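Side-chain contacts in periplasmic binding protein (Sulfurospirillum deleyianum, PDB 4PAG), which probably captures a small solute, perhaps a metal chelate, in the periplasm and delivers it to an ABC transporter: residues 263-268 and 303-308; 240-245 and 251-256; 41-46 and 86-91; 123-128 and 195-200. All coordinates share one frame; numbering follows the deposited sequence.

Interaction 1 of 4, residues 263-268 and 303-308; sequences KSPFNW and AFYQLF. With HIS (histidine), chain E.
The loop carrying P265 and the helix carrying Y305 keep well apart, 10.3 Å between their CA atoms, so a side chain spans the gap. S264 and P265 are joined by a cis peptide bond. The tyrosine hydroxyl is bonded twice: OH of Y305 donates to the carbonyl O of S264 at 2.5 Å, a very short separation to be read with caution, and accepts from NE1 of W268 at 2.9 Å with an N-H...O angle of 160°. The phenol OH lies near the indole plane, 12° out of it. CG of W268, anti to its carbonyl carbon (chi1 -76°), turns the indole so that NE1 reaches OH of Y305. Both partners lie at the edge of the phenol ring, and CD of P265 adds an apolar touch at 3.8 Å from CE2 of Y305. A phenylalanine in place of Y305 would probably leave the buried indole N-H of W268 and carbonyl of S264 without their shared mate. K263 turns away from the helix, and its NZ donates to O of the bound histidine at 2.9 Å. The tyrosine thus fastens helix 297-309 to the loop after strand 258-260 that gives K263 to the ligand pocket, consistent with a periplasmic binding protein fold.

Interaction 2 of 4, residues 240-245 and 251-256; sequences TVFREK and KAVQNK
F242 leans from helix 235-243 over the end of the short helix 251-254, where V253 and K256 receive it. Its CB serves as a stem: with CG anti to the carbonyl carbon (chi1 -74°), the ring is carried out beyond the helix toward the other segment. On the near side of the ring, CD1 of F242 comes to 4.3 Å from CG1 of V253. One atom further, CE1 of F242 has the carbonyl O of V253 at 3.8 Å, close to the plane of the ring and at its edge. At the tip, CZ of F242 rests 4.2 Å from CA of K256, again at the edge. That backbone is held in a Schellman motif: K256 has positive phi (58°), and its N returns a bond to the O of V253 at 3.1 Å, so the carbonyl near the phenyl edge is already engaged in the helix end. Both helices belong to a beta-alpha-beta crossover, the connection between the neighbouring parallel strands 229-232 and 258-260, and V258 of the second strand touches both V241 and F242. Beside the ring, V241 and V253 slide past each other with their CG2 methyls 3.8 Å apart. CG1 of V253, anti to its backbone N (chi1 169°), instead approaches the carbonyl O of V241 at 3.9 Å.

Interaction 3 of 4, residues 41-46 and 86-91; sequences PLIGVN and LAAKPD
OD2 of D91 is gripped by two backbone amides, those of T21 and R22, at the far end of the segment whose A88 and P90 receive I43. This is the turn from helix 82-88 into strand 92-96 of an alpha/beta lobe, and the contact packs a loop against that turn. The loop is tied to strand 23-25, for I43 shares a backbone hydrogen bond with I23. R22 also reaches A88 O through its NH2, so the turn is fixed by polar bonds. K89 leaves the helix with positive phi (56°), and its side chain points away from the loop, leaving A88 and P90 to meet I43. The CA atoms of I43 and A88 are 6.9 Å apart. One branch of the isoleucine makes the contact: CG1 lies between the backbone N and the carbonyl carbon (chi1 64°), and the extended chi2 carries CD1 forward. CD1 of I43 meets CB of A88 at 3.6 Å. From CD1 the directions to the alanine CB and the proline CB diverge by about 100°, which makes it a wedge between the two residues. On the proline side CD1 of I43 lies 4.3 Å from each of CB, CG and CD of P90.

Interaction 4 of 4, residues 123-128 and 195-200; sequences DSQNYP and LALAGG
S124 and L197 face each other with their CA atoms 8.1 Å apart, each with its side chain directed at the opposite segment, where the approach to helix 127-138 passes the end of helix 193-197. L197 supplies the working surface. With CG anti to the backbone N (chi1 -165°), the chain extends across the gap and its fork divides the contact in two. CD2 of L197 meets CB of S124 at 3.7 Å, carbon to carbon. CD1 of L197 has OE1 of Q125 at the same 3.7 Å, the two side chains crossing at an oblique angle; Q125 was deposited in two conformers, so this half of the contact is the less certain one. The serine hydroxyl looks to a different partner: OG of S124 is hydrogen-bonded to OE1 of E193 on the same helix as L197, which gives this junction a polar tie beside the apolar one. The backbone on each side is independently shaped. D123 forms an Asx turn, its OD1 taking the N-H of Q125 at 3.1 Å (155°) from well above the carboxylate plane. After L197 the helix closes in a Schellman motif, G199 N bonding to A196 O at 3.0 Å, and the positive phi of G199 suits a residue without CB. Since a leucine methyl offers OE1 of Q125 nothing to bond, the contact between the two segments rests on van der Waals packing alone, consistent with a glutamine that can take more than one position.

Interaction 1 is the fully buried contact of the four and the one whose segments are joined directly by hydrogen bonds; it also includes a residue of the histidine pocket. The other three are partly buried and rest on van der Waals packing, mostly apolar, between their segments. Interaction 2 is the most peripheral, about 27 Å from the centre of the chain, and joins two helices close in sequence. Interaction 3 lies on the opposite side of that centre, about 46 Å from interaction 2 between centres, and packs loop against turn. Helices 277-288 and 141-163 touch side chains of both interactions 1 and 4. Interactions 2 and 4 each include a helix end closed by a Schellman motif.

Interaction 1 of 4, residues 263-268 and 303-308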
loop_
_atom_site.group_PDB
_atom_site.type_symbol
_atom_site.label_atom_id
_atom_site.label_comp_id
_atom_site.label_asym_id
_atom_site.label_seq_id
_atom_site.Cartn_x
_atom_site.Cartn_y
_atom_site.Cartn_z
ATOM N N LYS A 263 -2.539 -10.629 -0.092
ATOM C CA LYS A 263 -3.608 -9.688 0.239
ATOM C C LYS A 263 -4.085 -9.733 1.681
ATOM O O LYS A 263 -4.997 -8.986 2.036
ATOM C CB LYS A 263 -4.806 -9.954 -0.677
ATOM C CG LYS A 263 -4.496 -9.704 -2.134
ATOM C CD LYS A 263 -5.576 -10.200 -3.055
ATOM C CE LYS A 263 -5.201 -9.885 -4.490
ATOM N NZ LYS A 263 -4.106 -10.762 -4.980
ATOM N N SER A 264 -3.477 -10.585 2.509
ATOM C CA SER A 264 -3.982 -10.865 3.850
ATOM C C SER A 264 -3.132 -10.214 4.948
ATOM O O SER A 264 -1.968 -10.576 5.119
ATOM C CB SER A 264 -4.045 -12.376 4.076
ATOM O OG SER A 264 -4.883 -12.994 3.112
ATOM N N PRO A 265 -3.709 -9.262 5.707
ATOM C CA PRO A 265 -5.056 -8.699 5.631
ATOM C C PRO A 265 -5.163 -7.458 4.736
ATOM O O PRO A 265 -6.275 -7.038 4.391
ATOM C CB PRO A 265 -5.321 -8.306 7.078
ATOM C CG PRO A 265 -3.986 -7.826 7.546
ATOM C CD PRO A 265 -2.992 -8.752 6.895
ATOM N N PHE A 266 -4.019 -6.862 4.402
ATOM C CA PHE A 266 -3.957 -5.714 3.517
ATOM C C PHE A 266 -3.061 -6.088 2.336
ATOM O O PHE A 266 -2.092 -6.835 2.493
ATOM C CB PHE A 266 -3.323 -4.502 4.207
ATOM C CG PHE A 266 -3.998 -4.048 5.473
ATOM C CD1 PHE A 266 -5.375 -4.172 5.673
ATOM C CD2 PHE A 266 -3.241 -3.406 6.453
ATOM C CE1 PHE A 266 -5.966 -3.703 6.845
ATOM C CE2 PHE A 266 -3.829 -2.932 7.617
ATOM C CZ PHE A 266 -5.195 -3.076 7.810
ATOM N N ASN A 267 -3.360 -5.539 1.168
ATOM C CA ASN A 267 -2.569 -5.815 -0.037
ATOM C C ASN A 267 -1.111 -5.388 0.139
ATOM O O ASN A 267 -0.828 -4.293 0.648
ATOM C CB ASN A 267 -3.192 -5.084 -1.214
ATOM C CG ASN A 267 -2.752 -5.639 -2.554
ATOM O OD1 ASN A 267 -1.610 -5.422 -3.000
ATOM N ND2 ASN A 267 -3.661 -6.338 -3.222
ATOM N N TRP A 268 -0.186 -6.255 -0.278
ATOM C CA TRP A 268 1.239 -6.002 -0.107
ATOM C C TRP A 268 1.798 -4.912 -1.028
ATOM O O TRP A 268 2.854 -4.370 -0.725
ATOM C CB TRP A 268 2.064 -7.293 -0.287
ATOM C CG TRP A 268 2.003 -8.238 0.880
ATOM C CD1 TRP A 268 1.059 -8.267 1.871
ATOM C CD2 TRP A 268 2.906 -9.310 1.161
ATOM N NE1 TRP A 268 1.334 -9.272 2.754
ATOM C CE2 TRP A 268 2.458 -9.934 2.341
ATOM C CE3 TRP A 268 4.054 -9.805 0.530
ATOM C CZ2 TRP A 268 3.121 -11.025 2.909
ATOM C CZ3 TRP A 268 4.705 -10.887 1.097
ATOM C CH2 TRP A 268 4.234 -11.484 2.267
ATOM N N ALA A 303 8.826 -11.372 10.966
ATOM C CA ALA A 303 9.158 -10.228 11.824
ATOM C C ALA A 303 8.195 -9.061 11.606
ATOM O O ALA A 303 7.754 -8.423 12.555
ATOM C CB ALA A 303 10.588 -9.769 11.581
ATOM N N PHE A 304 7.868 -8.796 10.351
ATOM C CA PHE A 304 6.963 -7.703 10.014
ATOM C C PHE A 304 5.562 -7.940 10.605
ATOM O O PHE A 304 4.980 -7.045 11.236
ATOM C CB PHE A 304 6.917 -7.518 8.500
ATOM C CG PHE A 304 6.099 -6.346 8.055
ATOM C CD1 PHE A 304 4.746 -6.493 7.817
ATOM C CD2 PHE A 304 6.679 -5.096 7.875
ATOM C CE1 PHE A 304 3.981 -5.424 7.409
ATOM C CE2 PHE A 304 5.917 -4.019 7.462
ATOM C CZ PHE A 304 4.566 -4.188 7.230
ATOM N N TYR A 305 5.039 -9.147 10.436
ATOM C CA TYR A 305 3.701 -9.460 10.934
ATOM C C TYR A 305 3.647 -9.457 12.461
ATOM O O TYR A 305 2.636 -9.042 13.053
ATOM C CB TYR A 305 3.163 -10.774 10.335
ATOM C CG TYR A 305 2.407 -10.531 9.037
ATOM C CD1 TYR A 305 3.077 -10.096 7.894
ATOM C CD2 TYR A 305 1.033 -10.700 8.963
ATOM C CE1 TYR A 305 2.394 -9.848 6.717
ATOM C CE2 TYR A 305 0.337 -10.455 7.783
ATOM C CZ TYR A 305 1.021 -10.020 6.663
ATOM O OH TYR A 305 0.348 -9.771 5.475
ATOM N N GLN A 306 4.744 -9.864 13.097
ATOM C CA GLN A 306 4.801 -9.890 14.556
ATOM C C GLN A 306 4.665 -8.493 15.130
ATOM O O GLN A 306 3.856 -8.270 16.029
ATOM C CB GLN A 306 6.098 -10.535 15.054
ATOM C CG GLN A 306 6.071 -10.906 16.534
ATOM C CD GLN A 306 6.424 -9.768 17.480
ATOM O OE1 GLN A 306 7.134 -8.821 17.120
ATOM N NE2 GLN A 306 5.948 -9.876 18.720
ATOM N N LEU A 307 5.432 -7.558 14.592
ATOM C CA LEU A 307 5.471 -6.191 15.112
ATOM C C LEU A 307 4.253 -5.389 14.665
ATOM O O LEU A 307 3.571 -4.766 15.495
ATOM C CB LEU A 307 6.761 -5.488 14.679
ATOM C CG LEU A 307 6.900 -4.017 15.093
ATOM C CD1 LEU A 307 6.913 -3.882 16.611
ATOM C CD2 LEU A 307 8.145 -3.392 14.492
ATOM N N PHE A 308 3.967 -5.407 13.364
ATOM C CA PHE A 308 2.877 -4.579 12.818
ATOM C C PHE A 308 1.485 -5.074 13.195
ATOM O O PHE A 308 0.611 -4.262 13.485
ATOM C CB PHE A 308 3.009 -4.400 11.292
ATOM C CG PHE A 308 4.021 -3.365 10.903
ATOM C CD1 PHE A 308 5.369 -3.644 10.972
ATOM C CD2 PHE A 308 3.624 -2.086 10.522
ATOM C CE1 PHE A 308 6.316 -2.686 10.645
ATOM C CE2 PHE A 308 4.561 -1.128 10.186
ATOM C CZ PHE A 308 5.913 -1.425 10.251
HETATM N N HIS E . -4.350 -16.475 -3.505
HETATM C CA HIS E . -4.453 -15.127 -2.880
HETATM C C HIS E . -5.539 -14.303 -3.556
HETATM O O HIS E . -5.314 -13.371 -4.341
HETATM C CB HIS E . -3.115 -14.400 -2.930
HETATM C CG HIS E . -1.958 -15.237 -2.484
HETATM N ND1 HIS E . -0.677 -15.060 -2.963
HETATM C CD2 HIS E . -1.891 -16.264 -1.604
HETATM C CE1 HIS E . 0.131 -15.933 -2.389
HETATM N NE2 HIS E . -0.580 -16.676 -1.561
HETATM O OXT HIS E . -6.703 -14.584 -3.318
#

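Interaction 2 of 4, residues 240-245 and 251-256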
loop_
_atom_site.group_PDB
_atom_site.type_symbol
_atom_site.label_atom_id
_atom_site.label_comp_id
_atom_site.label_asym_id
_atom_site.label_seq_id
_atom_site.Cartn_x
_atom_site.Cartn_y
_atom_site.Cartn_z
ATOM N N THR A 240 -5.797 -18.077 -15.158
ATOM C CA THR A 240 -5.943 -17.976 -16.612
ATOM C C THR A 240 -4.607 -18.034 -17.345
ATOM O O THR A 240 -4.478 -18.745 -18.350
ATOM C CB THR A 240 -6.672 -16.674 -16.990
ATOM O OG1 THR A 240 -8.044 -16.774 -16.590
ATOM C CG2 THR A 240 -6.616 -16.407 -18.488
ATOM N N VAL A 241 -3.616 -17.303 -16.837
ATOM C CA VAL A 241 -2.335 -17.150 -17.530
ATOM C C VAL A 241 -1.568 -18.478 -17.642
ATOM O O VAL A 241 -0.740 -18.640 -18.536
ATOM C CB VAL A 241 -1.462 -16.024 -16.886
ATOM C CG1 VAL A 241 -0.859 -16.465 -15.569
ATOM C CG2 VAL A 241 -0.364 -15.568 -17.834
ATOM N N PHE A 242 -1.860 -19.423 -16.750
ATOM C CA PHE A 242 -1.289 -20.776 -16.827
ATOM C C PHE A 242 -2.215 -21.824 -17.453
ATOM O O PHE A 242 -1.759 -22.913 -17.817
ATOM C CB PHE A 242 -0.843 -21.238 -15.442
ATOM C CG PHE A 242 0.409 -20.572 -14.969
ATOM C CD1 PHE A 242 1.622 -20.842 -15.583
ATOM C CD2 PHE A 242 0.376 -19.653 -13.929
ATOM C CE1 PHE A 242 2.784 -20.215 -15.160
ATOM C CE2 PHE A 242 1.535 -19.034 -13.491
ATOM C CZ PHE A 242 2.739 -19.310 -14.112
ATOM N N ARG A 243 -3.498 -21.500 -17.582
ATOM C CA ARG A 243 -4.480 -22.404 -18.197
ATOM C C ARG A 243 -4.591 -22.168 -19.713
ATOM O O ARG A 243 -4.559 -23.128 -20.480
ATOM C CB ARG A 243 -5.848 -22.252 -17.518
ATOM C CG ARG A 243 -6.919 -23.222 -17.999
ATOM C CD ARG A 243 -8.306 -22.911 -17.435
ATOM N NE ARG A 243 -8.808 -21.596 -17.851
ATOM C CZ ARG A 243 -8.848 -20.500 -17.085
ATOM N NH1 ARG A 243 -8.426 -20.521 -15.832
ATOM N NH2 ARG A 243 -9.326 -19.367 -17.582
ATOM N N GLU A 244 -4.710 -20.908 -20.137
ATOM C CA GLU A 244 -4.893 -20.574 -21.557
ATOM C C GLU A 244 -3.581 -20.652 -22.350
ATOM O O GLU A 244 -2.581 -20.022 -21.997
ATOM C CB GLU A 244 -5.509 -19.184 -21.724
ATOM C CG GLU A 244 -6.999 -19.106 -21.416
ATOM C CD GLU A 244 -7.588 -17.723 -21.670
ATOM O OE1 GLU A 244 -8.798 -17.548 -21.423
ATOM O OE2 GLU A 244 -6.854 -16.805 -22.108
ATOM N N LYS A 245 -3.610 -21.404 -23.446
ATOM C CA LYS A 245 -2.414 -21.693 -24.254
ATOM C C LYS A 245 -1.683 -20.446 -24.794
ATOM O O LYS A 245 -0.451 -20.423 -24.880
ATOM C CB LYS A 245 -2.819 -22.621 -25.417
ATOM C CG LYS A 245 -1.677 -23.118 -26.292
ATOM C CD LYS A 245 -0.877 -24.224 -25.620
ATOM C CE LYS A 245 0.524 -24.351 -26.203
ATOM N NZ LYS A 245 0.550 -24.435 -27.692
ATOM N N LYS A 251 8.023 -15.710 -22.218
ATOM C CA LYS A 251 9.112 -16.387 -21.509
ATOM C C LYS A 251 8.863 -16.420 -19.991
ATOM O O LYS A 251 9.197 -17.395 -19.331
ATOM C CB LYS A 251 10.469 -15.736 -21.808
ATOM C CG LYS A 251 10.868 -15.714 -23.284
ATOM C CD LYS A 251 11.491 -17.020 -23.777
ATOM C CE LYS A 251 11.964 -16.882 -25.226
ATOM N NZ LYS A 251 12.652 -18.083 -25.804
ATOM N N ALA A 252 8.278 -15.362 -19.434
ATOM C CA ALA A 252 7.960 -15.347 -18.012
ATOM C C ALA A 252 7.031 -16.510 -17.662
ATOM O O ALA A 252 7.169 -17.118 -16.601
ATOM C CB ALA A 252 7.333 -14.019 -17.607
ATOM N N VAL A 253 6.104 -16.826 -18.567
ATOM C CA VAL A 253 5.145 -17.904 -18.343
ATOM C C VAL A 253 5.841 -19.265 -18.455
ATOM O O VAL A 253 5.630 -20.139 -17.614
ATOM C CB VAL A 253 3.932 -17.790 -19.292
ATOM C CG1 VAL A 253 3.068 -19.044 -19.245
ATOM C CG2 VAL A 253 3.109 -16.557 -18.939
ATOM N N GLN A 254 6.677 -19.421 -19.480
ATOM C CA GLN A 254 7.537 -20.601 -19.633
ATOM C C GLN A 254 8.404 -20.867 -18.408
ATOM O O GLN A 254 8.536 -22.007 -17.974
ATOM C CB GLN A 254 8.452 -20.439 -20.847
ATOM C CG GLN A 254 7.720 -20.440 -22.174
ATOM C CD GLN A 254 7.154 -21.797 -22.535
ATOM O OE1 GLN A 254 7.653 -22.821 -22.095
ATOM N NE2 GLN A 254 6.109 -21.807 -23.339
ATOM N N ASN A 255 8.990 -19.809 -17.855
ATOM C CA ASN A 255 9.838 -19.919 -16.674
ATOM C C ASN A 255 9.070 -19.906 -15.344
ATOM O O ASN A 255 9.683 -19.996 -14.290
ATOM C CB ASN A 255 10.884 -18.796 -16.673
ATOM C CG ASN A 255 11.812 -18.855 -17.867
ATOM O OD1 ASN A 255 12.172 -19.928 -18.328
ATOM N ND2 ASN A 255 12.216 -17.692 -18.367
ATOM N N LYS A 256 7.741 -19.794 -15.399
ATOM C CA LYS A 256 6.886 -19.744 -14.202
ATOM C C LYS A 256 7.251 -18.578 -13.275
ATOM O O LYS A 256 7.088 -18.656 -12.063
ATOM C CB LYS A 256 6.923 -21.076 -13.450
ATOM C CG LYS A 256 6.625 -22.286 -14.333
ATOM C CD LYS A 256 7.061 -23.571 -13.650
ATOM C CE LYS A 256 6.359 -24.787 -14.228
ATOM N NZ LYS A 256 6.639 -24.978 -15.679
#

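Interaction 3 of 4, residues 41-46 and 86-91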
loop_
_atom_site.group_PDB
_atom_site.type_symbol
_atom_site.label_atom_id
_atom_site.label_comp_id
_atom_site.label_asym_id
_atom_site.label_seq_id
_atom_site.Cartn_x
_atom_site.Cartn_y
_atom_site.Cartn_z
ATOM N N PRO A 41 -8.952 4.681 18.467
ATOM C CA PRO A 41 -9.693 5.916 18.151
ATOM C C PRO A 41 -10.340 6.011 16.751
ATOM O O PRO A 41 -10.998 7.009 16.468
ATOM C CB PRO A 41 -8.636 6.998 18.314
ATOM C CG PRO A 41 -7.353 6.321 17.974
ATOM C CD PRO A 41 -7.498 4.854 18.294
ATOM N N LEU A 42 -10.173 5.013 15.886
ATOM C CA LEU A 42 -10.773 5.084 14.547
ATOM C C LEU A 42 -12.300 5.102 14.598
ATOM O O LEU A 42 -12.905 4.222 15.190
ATOM C CB LEU A 42 -10.338 3.904 13.677
ATOM C CG LEU A 42 -9.013 4.028 12.945
ATOM C CD1 LEU A 42 -8.657 2.668 12.365
ATOM C CD2 LEU A 42 -9.088 5.087 11.854
ATOM N N ILE A 43 -12.911 6.093 13.958
ATOM C CA ILE A 43 -14.377 6.215 13.937
ATOM C C ILE A 43 -15.035 5.379 12.843
ATOM O O ILE A 43 -16.248 5.149 12.879
ATOM C CB ILE A 43 -14.823 7.683 13.737
ATOM C CG1 ILE A 43 -14.380 8.216 12.369
ATOM C CG2 ILE A 43 -14.272 8.559 14.845
ATOM C CD1 ILE A 43 -15.172 9.408 11.880
ATOM N N GLY A 44 -14.236 4.942 11.871
ATOM C CA GLY A 44 -14.745 4.262 10.699
ATOM C C GLY A 44 -13.643 3.901 9.718
ATOM O O GLY A 44 -12.490 4.321 9.879
ATOM N N VAL A 45 -14.006 3.096 8.719
ATOM C CA VAL A 45 -13.109 2.743 7.625
ATOM C C VAL A 45 -13.627 3.411 6.339
ATOM O O VAL A 45 -14.720 4.000 6.326
ATOM C CB VAL A 45 -12.977 1.206 7.450
ATOM C CG1 VAL A 45 -12.282 0.590 8.655
ATOM C CG2 VAL A 45 -14.329 0.542 7.226
ATOM N N ASN A 46 -12.841 3.332 5.267
ATOM C CA ASN A 46 -13.184 3.991 4.007
ATOM C C ASN A 46 -13.907 3.055 3.046
ATOM O O ASN A 46 -14.782 3.490 2.300
ATOM C CB ASN A 46 -11.923 4.540 3.333
ATOM C CG ASN A 46 -11.089 5.375 4.269
ATOM O OD1 ASN A 46 -10.040 4.932 4.736
ATOM N ND2 ASN A 46 -11.570 6.573 4.591
ATOM N N LEU A 86 -18.880 14.315 9.605
ATOM C CA LEU A 86 -19.142 15.466 10.468
ATOM C C LEU A 86 -19.870 15.033 11.743
ATOM O O LEU A 86 -19.511 15.456 12.842
ATOM C CB LEU A 86 -19.954 16.528 9.722
ATOM C CG LEU A 86 -20.290 17.827 10.467
ATOM C CD1 LEU A 86 -19.053 18.475 11.076
ATOM C CD2 LEU A 86 -20.991 18.792 9.520
ATOM N N ALA A 87 -20.876 14.175 11.591
ATOM C CA ALA A 87 -21.678 13.730 12.727
ATOM C C ALA A 87 -20.860 12.906 13.716
ATOM O O ALA A 87 -21.120 12.948 14.912
ATOM C CB ALA A 87 -22.888 12.936 12.250
ATOM N N ALA A 88 -19.866 12.172 13.219
ATOM C CA ALA A 88 -19.046 11.296 14.071
ATOM C C ALA A 88 -18.012 12.037 14.921
ATOM O O ALA A 88 -17.424 11.441 15.827
ATOM C CB ALA A 88 -18.351 10.242 13.227
ATOM N N LYS A 89 -17.772 13.312 14.614
ATOM C CA LYS A 89 -16.927 14.175 15.449
ATOM C C LYS A 89 -15.524 13.608 15.685
ATOM O O LYS A 89 -15.124 13.387 16.831
ATOM C CB LYS A 89 -17.597 14.439 16.811
ATOM C CG LYS A 89 -18.998 15.036 16.747
ATOM C CD LYS A 89 -18.975 16.554 16.628
ATOM C CE LYS A 89 -20.380 17.143 16.639
ATOM N NZ LYS A 89 -21.099 16.898 17.921
ATOM N N PRO A 90 -14.765 13.369 14.605
ATOM C CA PRO A 90 -13.370 13.038 14.860
ATOM C C PRO A 90 -12.645 14.277 15.381
ATOM O O PRO A 90 -12.963 15.385 14.952
ATOM C CB PRO A 90 -12.849 12.645 13.479
ATOM C CG PRO A 90 -13.685 13.423 12.529
ATOM C CD PRO A 90 -15.043 13.554 13.169
ATOM N N ASP A 91 -11.703 14.098 16.308
ATOM C CA ASP A 91 -10.865 15.221 16.783
ATOM C C ASP A 91 -9.991 15.774 15.656
ATOM O O ASP A 91 -9.680 16.964 15.615
ATOM C CB ASP A 91 -9.969 14.784 17.946
ATOM C CG ASP A 91 -10.761 14.280 19.146
ATOM O OD1 ASP A 91 -11.800 14.885 19.465
ATOM O OD2 ASP A 91 -10.346 13.277 19.771
#

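Interaction 4 of 4, residues 123-128 and 195-200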
loop_
_atom_site.group_PDB
_atom_site.type_symbol
_atom_site.label_atom_id
_atom_site.label_comp_id
_atom_site.label_asym_id
_atom_site.label_seq_id
_atom_site.Cartn_x
_atom_site.Cartn_y
_atom_site.Cartn_z
ATOM N N ASP A 123 6.299 8.374 -1.935
ATOM C CA ASP A 123 7.620 7.767 -1.857
ATOM C C ASP A 123 7.636 6.916 -0.599
ATOM O O ASP A 123 7.495 7.440 0.500
ATOM C CB ASP A 123 8.704 8.850 -1.788
ATOM C CG ASP A 123 10.126 8.293 -1.921
ATOM O OD1 ASP A 123 10.360 7.068 -1.729
ATOM O OD2 ASP A 123 11.028 9.111 -2.213
ATOM N N SER A 124 7.809 5.604 -0.758
ATOM C CA SER A 124 7.778 4.694 0.385
ATOM C C SER A 124 8.901 4.970 1.401
ATOM O O SER A 124 8.773 4.615 2.579
ATOM C CB SER A 124 7.801 3.229 -0.079
ATOM O OG SER A 124 6.601 2.873 -0.772
ATOM N N GLN A 125 9.983 5.601 0.954
ATOM C CA GLN A 125 11.060 5.998 1.854
ATOM C C GLN A 125 10.572 6.998 2.915
ATOM O O GLN A 125 11.218 7.164 3.945
ATOM C CB GLN A 125 12.245 6.577 1.067
ATOM C CG GLN A 125 12.729 5.700 -0.088
ATOM C CD GLN A 125 13.777 4.677 0.316
ATOM O OE1 GLN A 125 14.326 3.974 -0.528
ATOM N NE2 GLN A 125 14.086 4.615 1.598
ATOM N N ASN A 126 9.430 7.645 2.670
ATOM C CA ASN A 126 8.819 8.558 3.654
ATOM C C ASN A 126 8.099 7.875 4.831
ATOM O O ASN A 126 7.734 8.552 5.791
ATOM C CB ASN A 126 7.811 9.502 2.988
ATOM C CG ASN A 126 8.452 10.482 2.030
ATOM O OD1 ASN A 126 9.674 10.610 1.956
ATOM N ND2 ASN A 126 7.617 11.186 1.287
ATOM N N TYR A 127 7.874 6.562 4.776
ATOM C CA TYR A 127 7.080 5.921 5.838
ATOM C C TYR A 127 7.616 6.115 7.271
ATOM O O TYR A 127 6.831 6.385 8.174
ATOM C CB TYR A 127 6.781 4.445 5.526
ATOM C CG TYR A 127 5.591 4.308 4.589
ATOM C CD1 TYR A 127 4.324 4.738 4.979
ATOM C CD2 TYR A 127 5.737 3.789 3.312
ATOM C CE1 TYR A 127 3.236 4.645 4.121
ATOM C CE2 TYR A 127 4.654 3.688 2.451
ATOM C CZ TYR A 127 3.407 4.120 2.856
ATOM O OH TYR A 127 2.332 4.019 1.988
ATOM N N PRO A 128 8.938 6.016 7.486
ATOM C CA PRO A 128 9.414 6.226 8.858
ATOM C C PRO A 128 9.031 7.596 9.435
ATOM O O PRO A 128 8.480 7.667 10.535
ATOM C CB PRO A 128 10.932 6.071 8.735
ATOM C CG PRO A 128 11.122 5.183 7.539
ATOM C CD PRO A 128 10.028 5.587 6.589
ATOM N N LEU A 195 7.289 -1.565 -7.157
ATOM C CA LEU A 195 7.935 -2.345 -8.218
ATOM C C LEU A 195 9.240 -1.675 -8.655
ATOM O O LEU A 195 10.252 -2.341 -8.869
ATOM C CB LEU A 195 6.987 -2.526 -9.400
ATOM C CG LEU A 195 5.729 -3.348 -9.085
ATOM C CD1 LEU A 195 4.578 -2.994 -10.017
ATOM C CD2 LEU A 195 6.043 -4.823 -9.192
ATOM N N ALA A 196 9.217 -0.353 -8.771
ATOM C CA ALA A 196 10.425 0.417 -9.090
ATOM C C ALA A 196 11.382 0.472 -7.901
ATOM O O ALA A 196 12.600 0.401 -8.073
ATOM C CB ALA A 196 10.049 1.820 -9.529
ATOM N N LEU A 197 10.831 0.597 -6.695
ATOM C CA LEU A 197 11.645 0.629 -5.474
ATOM C C LEU A 197 12.410 -0.679 -5.259
ATOM O O LEU A 197 13.511 -0.688 -4.697
ATOM C CB LEU A 197 10.756 0.902 -4.263
ATOM C CG LEU A 197 11.468 1.315 -2.980
ATOM C CD1 LEU A 197 12.085 2.697 -3.138
ATOM C CD2 LEU A 197 10.491 1.285 -1.812
ATOM N N ALA A 198 11.818 -1.775 -5.720
ATOM C CA ALA A 198 12.435 -3.089 -5.634
ATOM C C ALA A 198 13.478 -3.353 -6.732
ATOM O O ALA A 198 14.042 -4.431 -6.781
ATOM C CB ALA A 198 11.354 -4.155 -5.686
ATOM N N GLY A 199 13.711 -2.386 -7.614
ATOM C CA GLY A 199 14.708 -2.519 -8.677
ATOM C C GLY A 199 14.154 -3.041 -9.993
ATOM O O GLY A 199 14.902 -3.529 -10.835
ATOM N N GLY A 200 12.846 -2.926 -10.184
ATOM C CA GLY A 200 12.221 -3.360 -11.418
ATOM C C GLY A 200 12.350 -2.346 -12.539
ATOM O O GLY A 200 12.385 -1.134 -12.304
#